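Putative aldehyde dehydrogenase AldY (Bacillus subtilis, PDB 4DNG) probably oxidises aldehydes to carboxylates with NAD+ as the electron acceptor and may help protect cells against ethanol and related compounds. Local coordinates at residues E340-A345 against Y366-A371; I290-V295 against A371-K376; R310-P315 against L352-K357. All blocks are in the same frame, centred on the assembly; numbering follows the deposited sequence.

All three contacts gather around one mixed β-sheet, which by its family belongs to the catalytic domain of the aldehyde dehydrogenase fold. Contact 1 brings helix 332-347 onto strand 362-369, and contact 2, centred about 10 Å from it, shares Ala371 and joins the turn that follows to strand 290-296. Contact 3 lies about 13 Å from contact 1, centre to centre, and is tied to it by a probable hydrogen bond from Val367 N to Val354 O of 2.9 Å. Contacts 2 and 3 do not touch, their nearest atoms being about 8 Å apart. None lies at the predicted active-site residues Glu253 and Cys287, although strand 290-296 begins shortly after Cys287 in sequence.

Contact 1 (E340-A345 against Y366-A371); sequences EIIEQA and YVFVGA
Ile342 presses its two branches against two aromatic rings. Its CG1 lies anti to the carbonyl carbon (chi1 -71°) and the chain then runs out extended, which carries CD1 to a point 3.5 Å from the centroid of the Tyr366 ring and almost exactly on the ring normal, a CH-pi contact. Ile342 CG2 meets Phe368 at the ring edge, in plane, 3.9 Å from Phe368 CZ. Ala345, one helical turn further on, lies over a face of that same ring: Ala345 CB is 3.7 Å from Phe368 CE1, displaced toward the rim. The Phe368 ring fills much of the space between helix and strand, so a small methyl is enough on the helix side, while a branched isoleucine can serve both rings at once. A serine in place of Tyr366 would probably leave Ile342 CD1 without the flat surface beneath it and open a gap between helix and strand. The axes of the two segments run 11.0 Å apart at a crossing angle of 26°. Helix 332-347 thus covers one face of strand 362-369, while Val367 and Val369 turn to helix 297-313 on the other; strands 351-354 and 386-392 flank it within the sheet.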
loop_
_atom_site.group_PDB
_atom_site.type_symbol
_atom_site.label_atom_id
_atom_site.label_comp_id
_atom_site.label_asym_id
_atom_site.label_seq_id
_atom_site.Cartn_x
_atom_site.Cartn_y
_atom_site.Cartn_z
ATOM N N GLU A 340 2.231 14.122 -33.934
ATOM C CA GLU A 340 1.196 15.096 -33.571
ATOM C C GLU A 340 1.681 16.000 -32.425
ATOM O O GLU A 340 1.388 17.195 -32.414
ATOM C CB GLU A 340 -0.148 14.414 -33.249
ATOM C CG GLU A 340 -0.590 14.489 -31.789
ATOM C CD GLU A 340 -1.769 13.588 -31.456
ATOM O OE1 GLU A 340 -2.489 13.151 -32.382
ATOM O OE2 GLU A 340 -1.977 13.316 -30.252
ATOM N N ILE A 341 2.430 15.421 -31.486
ATOM C CA ILE A 341 3.071 16.169 -30.396
ATOM C C ILE A 341 4.099 17.168 -30.936
ATOM O O ILE A 341 4.238 18.281 -30.430
ATOM C CB ILE A 341 3.738 15.206 -29.378
ATOM C CG1 ILE A 341 2.684 14.475 -28.534
ATOM C CG2 ILE A 341 4.726 15.924 -28.470
ATOM C CD1 ILE A 341 1.530 15.332 -28.038
ATOM N N ILE A 342 4.813 16.753 -31.975
ATOM C CA ILE A 342 5.849 17.578 -32.564
ATOM C C ILE A 342 5.203 18.758 -33.286
ATOM O O ILE A 342 5.738 19.871 -33.267
ATOM C CB ILE A 342 6.760 16.747 -33.494
ATOM C CG1 ILE A 342 7.624 15.805 -32.655
ATOM C CG2 ILE A 342 7.631 17.638 -34.381
ATOM C CD1 ILE A 342 8.412 14.783 -33.454
ATOM N N GLU A 343 4.047 18.507 -33.901
ATOM C CA GLU A 343 3.270 19.560 -34.553
ATOM C C GLU A 343 2.763 20.572 -33.525
ATOM O O GLU A 343 2.810 21.794 -33.752
ATOM C CB GLU A 343 2.114 18.970 -35.371
ATOM C CG GLU A 343 2.553 18.361 -36.696
ATOM C CD GLU A 343 3.549 19.241 -37.449
ATOM O OE1 GLU A 343 3.176 20.355 -37.891
ATOM O OE2 GLU A 343 4.715 18.817 -37.599
ATOM N N GLN A 344 2.311 20.042 -32.388
ATOM C CA GLN A 344 1.865 20.841 -31.263
ATOM C C GLN A 344 2.917 21.881 -30.848
ATOM O O GLN A 344 2.595 23.060 -30.721
ATOM C CB GLN A 344 1.496 19.936 -30.081
ATOM C CG GLN A 344 0.752 20.637 -28.955
ATOM C CD GLN A 344 -0.645 21.089 -29.356
ATOM O OE1 GLN A 344 -0.836 21.778 -30.364
ATOM N NE2 GLN A 344 -1.633 20.702 -28.560
ATOM N N ALA A 345 4.167 21.444 -30.668
ATOM C CA ALA A 345 5.260 22.322 -30.221
ATOM C C ALA A 345 5.675 23.307 -31.284
ATOM O O ALA A 345 6.135 24.407 -30.974
ATOM C CB ALA A 345 6.464 21.505 -29.798
ATOM N N TYR A 366 14.518 14.273 -32.396
ATOM C CA TYR A 366 14.152 15.695 -32.424
ATOM C C TYR A 366 14.600 16.346 -31.129
ATOM O O TYR A 366 14.399 15.788 -30.048
ATOM C CB TYR A 366 12.638 15.897 -32.556
ATOM C CG TYR A 366 12.025 15.499 -33.887
ATOM C CD1 TYR A 366 11.920 14.150 -34.264
ATOM C CD2 TYR A 366 11.503 16.468 -34.750
ATOM C CE1 TYR A 366 11.341 13.785 -35.475
ATOM C CE2 TYR A 366 10.923 16.116 -35.959
ATOM C CZ TYR A 366 10.839 14.776 -36.317
ATOM O OH TYR A 366 10.268 14.431 -37.523
ATOM N N VAL A 367 15.195 17.530 -31.229
ATOM C CA VAL A 367 15.554 18.280 -30.036
ATOM C C VAL A 367 14.909 19.662 -30.082
ATOM O O VAL A 367 15.202 20.479 -30.967
ATOM C CB VAL A 367 17.091 18.368 -29.809
ATOM C CG1 VAL A 367 17.395 19.153 -28.531
ATOM C CG2 VAL A 367 17.725 16.969 -29.735
ATOM N N PHE A 368 14.002 19.890 -29.136
ATOM C CA PHE A 368 13.400 21.196 -28.909
ATOM C C PHE A 368 14.195 21.931 -27.830
ATOM O O PHE A 368 14.626 21.327 -26.842
ATOM C CB PHE A 368 11.943 21.041 -28.478
ATOM C CG PHE A 368 11.032 20.594 -29.580
ATOM C CD1 PHE A 368 10.544 21.509 -30.508
ATOM C CD2 PHE A 368 10.647 19.255 -29.691
ATOM C CE1 PHE A 368 9.693 21.100 -31.532
ATOM C CE2 PHE A 368 9.803 18.842 -30.709
ATOM C CZ PHE A 368 9.326 19.767 -31.632
ATOM N N VAL A 369 14.408 23.228 -28.026
ATOM C CA VAL A 369 15.207 24.005 -27.085
ATOM C C VAL A 369 14.451 25.233 -26.616
ATOM O O VAL A 369 13.521 25.691 -27.287
ATOM C CB VAL A 369 16.581 24.420 -27.670
ATOM C CG1 VAL A 369 17.480 23.206 -27.847
ATOM C CG2 VAL A 369 16.423 25.175 -28.986
ATOM N N GLY A 370 14.865 25.746 -25.460
ATOM C CA GLY A 370 14.317 26.968 -24.884
ATOM C C GLY A 370 12.845 26.861 -24.564
ATOM O O GLY A 370 12.113 27.847 -24.671
ATOM N N ALA A 371 12.414 25.656 -24.188
ATOM C CA ALA A 371 11.023 25.398 -23.842
ATOM C C ALA A 371 10.658 25.836 -22.425
ATOM O O ALA A 371 11.486 25.785 -21.517
ATOM C CB ALA A 371 10.722 23.921 -24.010
#

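Contact 2 (I290-V295 against A371-K376); sequences INRIIV and ADNNSK
Arg292, on a parallel strand of the α/β sheet in the catalytic domain, reaches Asn373 in the type I beta turn that runs from Asp372 to Ser375 and leads into helix 376-379. Along strand 290-296, Ile290 packs on Phe260 of the adjacent strand 258-262; after Arg292, Ile293 turns to Phe303 and Phe307 of helix 297-313. Arg292 carries the contact. Its CG stands between the backbone N and the carbonyl carbon (chi1 72°), and the chain bends at chi3, which swings the guanidinium across to the turn. There Arg292 NH2 gives Asn373 OD1 a short but weak hydrogen bond, with an angle of only 122° at the hydrogen. Both residues are also held by Met401 O, their strongest polar partner, which accepts from Arg292 NH2 and from Asn373 ND2. NE is bonded to Asn257 OD1, and NH1 weakly to Ala402 O, so the buried charge is met by neutral oxygens from three separate parts of the chain. An arginine suits a strand position like this because its several N-H groups can join separate segments of the chain, and an asparagine offers OD1 to the arginine while its ND2 shares the Met401 carbonyl. The turn itself is braced by weak bonds from Ser375 OG to Asp372 O and from Asn374 N to Asp372 OD2. Guanidinium and amide planes stand 53° apart, with Asn373 OD1 2.7 Å from Arg292 NH2 and 3.5 Å from Arg292 CD.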
loop_
_atom_site.group_PDB
_atom_site.type_symbol
_atom_site.label_atom_id
_atom_site.label_comp_id
_atom_site.label_asym_id
_atom_site.label_seq_id
_atom_site.Cartn_x
_atom_site.Cartn_y
_atom_site.Cartn_z
ATOM N N ILE A 290 14.352 10.065 -19.604
ATOM C CA ILE A 290 14.605 11.488 -19.550
ATOM C C ILE A 290 13.686 12.187 -20.530
ATOM O O ILE A 290 13.821 12.035 -21.749
ATOM C CB ILE A 290 16.075 11.796 -19.849
ATOM C CG1 ILE A 290 16.960 11.039 -18.855
ATOM C CG2 ILE A 290 16.323 13.296 -19.768
ATOM C CD1 ILE A 290 18.309 10.634 -19.402
ATOM N N ASN A 291 12.734 12.934 -19.981
ATOM C CA ASN A 291 11.698 13.575 -20.786
ATOM C C ASN A 291 12.102 14.988 -21.135
ATOM O O ASN A 291 12.104 15.391 -22.303
ATOM C CB ASN A 291 10.359 13.576 -20.038
ATOM C CG ASN A 291 9.772 12.181 -19.887
ATOM O OD1 ASN A 291 8.875 11.790 -20.635
ATOM N ND2 ASN A 291 10.286 11.419 -18.927
ATOM N N ARG A 292 12.459 15.724 -20.093
ATOM C CA ARG A 292 12.904 17.081 -20.229
ATOM C C ARG A 292 14.225 17.283 -19.480
ATOM O O ARG A 292 14.494 16.651 -18.443
ATOM C CB ARG A 292 11.816 18.047 -19.749
ATOM C CG ARG A 292 11.612 18.082 -18.252
ATOM C CD ARG A 292 10.203 18.528 -17.866
ATOM N NE ARG A 292 9.795 17.853 -16.632
ATOM C CZ ARG A 292 10.066 18.281 -15.403
ATOM N NH1 ARG A 292 9.674 17.568 -14.361
ATOM N NH2 ARG A 292 10.717 19.418 -15.206
ATOM N N ILE A 293 15.043 18.169 -20.041
ATOM C CA ILE A 293 16.392 18.395 -19.586
ATOM C C ILE A 293 16.450 19.861 -19.195
ATOM O O ILE A 293 16.145 20.750 -19.993
ATOM C CB ILE A 293 17.432 18.064 -20.684
ATOM C CG1 ILE A 293 17.387 16.573 -21.038
ATOM C CG2 ILE A 293 18.836 18.446 -20.235
ATOM C CD1 ILE A 293 18.011 16.223 -22.378
ATOM N N ILE A 294 16.815 20.088 -17.939
ATOM C CA ILE A 294 16.816 21.410 -17.359
ATOM C C ILE A 294 18.269 21.799 -17.150
ATOM O O ILE A 294 19.029 21.073 -16.507
ATOM C CB ILE A 294 16.048 21.413 -16.026
ATOM C CG1 ILE A 294 14.663 20.772 -16.219
ATOM C CG2 ILE A 294 15.952 22.824 -15.470
ATOM C CD1 ILE A 294 14.088 20.129 -14.978
ATOM N N VAL A 295 18.654 22.933 -17.723
ATOM C CA VAL A 295 20.034 23.354 -17.722
ATOM C C VAL A 295 20.148 24.820 -17.305
ATOM O O VAL A 295 19.529 25.698 -17.927
ATOM C CB VAL A 295 20.684 23.143 -19.101
ATOM C CG1 VAL A 295 22.151 23.538 -19.064
ATOM C CG2 VAL A 295 20.550 21.691 -19.537
ATOM N N ALA A 371 12.414 25.656 -24.188
ATOM C CA ALA A 371 11.023 25.398 -23.842
ATOM C C ALA A 371 10.658 25.836 -22.425
ATOM O O ALA A 371 11.486 25.785 -21.517
ATOM C CB ALA A 371 10.722 23.921 -24.010
ATOM N N ASP A 372 9.402 26.239 -22.245
ATOM C CA ASP A 372 8.832 26.422 -20.913
ATOM C C ASP A 372 8.709 25.070 -20.208
ATOM O O ASP A 372 8.427 24.060 -20.843
ATOM C CB ASP A 372 7.451 27.054 -21.024
ATOM C CG ASP A 372 7.187 28.074 -19.937
ATOM O OD1 ASP A 372 7.586 29.243 -20.137
ATOM O OD2 ASP A 372 6.572 27.714 -18.901
ATOM N N ASN A 373 8.924 25.048 -18.898
ATOM C CA ASN A 373 8.775 23.823 -18.122
ATOM C C ASN A 373 7.299 23.447 -18.018
ATOM O O ASN A 373 6.948 22.281 -17.782
ATOM C CB ASN A 373 9.413 23.979 -16.730
ATOM C CG ASN A 373 9.538 22.657 -15.984
ATOM O OD1 ASN A 373 10.103 21.695 -16.499
ATOM N ND2 ASN A 373 9.007 22.603 -14.772
ATOM N N ASN A 374 6.443 24.447 -18.212
ATOM C CA ASN A 374 4.996 24.272 -18.177
ATOM C C ASN A 374 4.427 24.132 -19.599
ATOM O O ASN A 374 3.349 24.651 -19.916
ATOM C CB ASN A 374 4.358 25.452 -17.431
ATOM C CG ASN A 374 3.301 25.015 -16.434
ATOM O OD1 ASN A 374 3.500 24.065 -15.672
ATOM N ND2 ASN A 374 2.173 25.719 -16.424
ATOM N N SER A 375 5.170 23.424 -20.447
ATOM C CA SER A 375 4.826 23.276 -21.856
ATOM C C SER A 375 4.221 21.922 -22.124
ATOM O O SER A 375 4.403 20.989 -21.343
ATOM C CB SER A 375 6.062 23.451 -22.740
ATOM O OG SER A 375 6.311 24.816 -23.005
ATOM N N LYS A 376 3.515 21.815 -23.246
ATOM C CA LYS A 376 2.943 20.545 -23.658
ATOM C C LYS A 376 4.028 19.499 -23.890
ATOM O O LYS A 376 3.962 18.408 -23.322
ATOM C CB LYS A 376 2.037 20.725 -24.875
ATOM C CG LYS A 376 0.621 21.128 -24.489
ATOM C CD LYS A 376 -0.121 21.807 -25.628
ATOM C CE LYS A 376 -1.472 22.335 -25.165
ATOM N NZ LYS A 376 -2.019 23.381 -26.078
#

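Contact 3 (R310-P315 against L352-K357)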
loop_
_atom_site.group_PDB
_atom_site.type_symbol
_atom_site.label_atom_id
_atom_site.label_comp_id
_atom_site.label_asym_id
_atom_site.label_seq_id
_atom_site.Cartn_x
_atom_site.Cartn_y
_atom_site.Cartn_z
ATOM N N ARG A 310 26.037 16.077 -31.021
ATOM C CA ARG A 310 26.242 14.660 -30.707
ATOM C C ARG A 310 25.044 13.801 -31.138
ATOM O O ARG A 310 25.218 12.698 -31.668
ATOM C CB ARG A 310 26.586 14.492 -29.216
ATOM C CG ARG A 310 26.904 13.075 -28.746
ATOM C CD ARG A 310 28.224 12.531 -29.274
ATOM N NE ARG A 310 28.466 11.158 -28.818
ATOM C CZ ARG A 310 28.020 10.056 -29.425
ATOM N NH1 ARG A 310 27.294 10.138 -30.536
ATOM N NH2 ARG A 310 28.303 8.863 -28.917
ATOM N N VAL A 311 23.844 14.341 -30.928
ATOM C CA VAL A 311 22.575 13.688 -31.285
ATOM C C VAL A 311 22.466 13.500 -32.796
ATOM O O VAL A 311 21.997 12.460 -33.271
ATOM C CB VAL A 311 21.365 14.494 -30.732
ATOM C CG1 VAL A 311 20.066 14.130 -31.429
ATOM C CG2 VAL A 311 21.243 14.302 -29.229
ATOM N N LYS A 312 22.932 14.508 -33.534
ATOM C CA LYS A 312 22.913 14.510 -35.004
ATOM C C LYS A 312 23.707 13.357 -35.644
ATOM O O LYS A 312 23.446 12.988 -36.790
ATOM C CB LYS A 312 23.428 15.853 -35.554
ATOM C CG LYS A 312 22.489 17.041 -35.362
ATOM C CD LYS A 312 22.243 17.777 -36.678
ATOM C CE LYS A 312 21.158 17.075 -37.495
ATOM N NZ LYS A 312 21.147 17.426 -38.942
ATOM N N GLN A 313 24.667 12.806 -34.899
ATOM C CA GLN A 313 25.553 11.750 -35.388
ATOM C C GLN A 313 24.926 10.378 -35.287
ATOM O O GLN A 313 25.163 9.517 -36.146
ATOM C CB GLN A 313 26.850 11.723 -34.584
ATOM C CG GLN A 313 27.984 12.557 -35.155
ATOM C CD GLN A 313 28.898 13.101 -34.069
ATOM O OE1 GLN A 313 29.202 14.293 -34.047
ATOM N NE2 GLN A 313 29.325 12.234 -33.150
ATOM N N LEU A 314 24.130 10.187 -34.233
ATOM C CA LEU A 314 23.637 8.867 -33.843
ATOM C C LEU A 314 23.111 8.057 -35.029
ATOM O O LEU A 314 22.316 8.563 -35.822
ATOM C CB LEU A 314 22.577 8.987 -32.747
ATOM C CG LEU A 314 22.900 9.871 -31.530
ATOM C CD1 LEU A 314 21.633 10.077 -30.709
ATOM C CD2 LEU A 314 24.034 9.317 -30.672
ATOM N N PRO A 315 23.605 6.810 -35.179
ATOM C CA PRO A 315 23.122 5.858 -36.197
ATOM C C PRO A 315 21.659 5.456 -36.034
ATOM O O PRO A 315 21.236 5.052 -34.952
ATOM C CB PRO A 315 24.035 4.641 -35.995
ATOM C CG PRO A 315 25.309 5.227 -35.478
ATOM C CD PRO A 315 24.883 6.367 -34.584
ATOM N N LEU A 352 13.193 24.402 -32.702
ATOM C CA LEU A 352 13.636 23.049 -32.925
ATOM C C LEU A 352 15.072 23.150 -33.400
ATOM O O LEU A 352 15.325 23.468 -34.560
ATOM C CB LEU A 352 12.757 22.367 -33.982
ATOM C CG LEU A 352 12.960 20.886 -34.303
ATOM C CD1 LEU A 352 12.725 20.016 -33.075
ATOM C CD2 LEU A 352 12.012 20.476 -35.411
ATOM N N ALA A 353 16.006 22.914 -32.483
ATOM C CA ALA A 353 17.428 22.946 -32.816
ATOM C C ALA A 353 17.791 21.812 -33.767
ATOM O O ALA A 353 18.480 22.032 -34.767
ATOM C CB ALA A 353 18.281 22.894 -31.560
ATOM N N VAL A 354 17.307 20.609 -33.459
ATOM C CA VAL A 354 17.537 19.442 -34.309
ATOM C C VAL A 354 16.206 18.875 -34.808
ATOM O O VAL A 354 15.362 18.453 -34.019
ATOM C CB VAL A 354 18.359 18.361 -33.571
ATOM C CG1 VAL A 354 18.472 17.094 -34.402
ATOM C CG2 VAL A 354 19.739 18.891 -33.217
ATOM N N GLU A 355 16.023 18.872 -36.123
ATOM C CA GLU A 355 14.795 18.354 -36.718
ATOM C C GLU A 355 14.970 16.935 -37.240
ATOM O O GLU A 355 15.755 16.697 -38.151
ATOM C CB GLU A 355 14.316 19.271 -37.839
ATOM C CG GLU A 355 12.966 18.880 -38.419
ATOM C CD GLU A 355 12.224 20.049 -39.045
ATOM O OE1 GLU A 355 12.831 21.130 -39.257
ATOM O OE2 GLU A 355 11.019 19.884 -39.329
ATOM N N GLY A 356 14.238 15.997 -36.649
ATOM C CA GLY A 356 14.241 14.618 -37.126
ATOM C C GLY A 356 13.273 14.424 -38.282
ATOM O O GLY A 356 12.745 15.400 -38.833
ATOM N N LYS A 357 13.030 13.164 -38.641
ATOM C CA LYS A 357 12.151 12.811 -39.770
ATOM C C LYS A 357 11.703 11.362 -39.622
ATOM O O LYS A 357 12.194 10.664 -38.734
ATOM C CB LYS A 357 12.851 13.033 -41.127
ATOM C CG LYS A 357 13.865 11.964 -41.518
ATOM C CD LYS A 357 14.805 12.485 -42.595
ATOM C CE LYS A 357 15.724 11.394 -43.126
ATOM N NZ LYS A 357 15.091 10.645 -44.246
#
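The classic beta bulge in which Ala353 and Val354 both face Val367 sets Val354 against Val311 and Lys312 near the C-terminal end of helix 297-313. Val354 meets the lysine with both methyls. Val354 CG2 comes within 3.9 Å of Lys312 CG, and Val354 CG1 lies 4.1 Å from Lys312 CE, so the valine lies against the aliphatic part of the lysine. That fit depends on the lysine's shape: CG is anti to the carbonyl carbon, and the chain then bends at chi2 (-128°) and at chi3 (82°), bringing CE along the valine, the two side chains running alongside one another in opposite senses. Lysine suits this exposed position because its methylenes can shield a buried apolar neighbour while its ammonium group extends beyond them. Val311 CG1 approaches Val354 CG1 more loosely, at 4.5 Å, and the Val311 side chain also touches Pro365 and Phe280. In the α/β architecture of the catalytic domain this is a helix packed against the sheet, where strand 351-354 pairs antiparallel with strand 362-369. Two backbone bonds from residue i to i-3, Gln313 N to Arg310 O and Leu314 N to Val311 O, form at the contact. Thr308, one turn earlier, also touches Val354. On the next residue the side chain points the other way: Glu355 turns from the helix and forms a salt bridge through OE2 with Lys346 of helix 332-347.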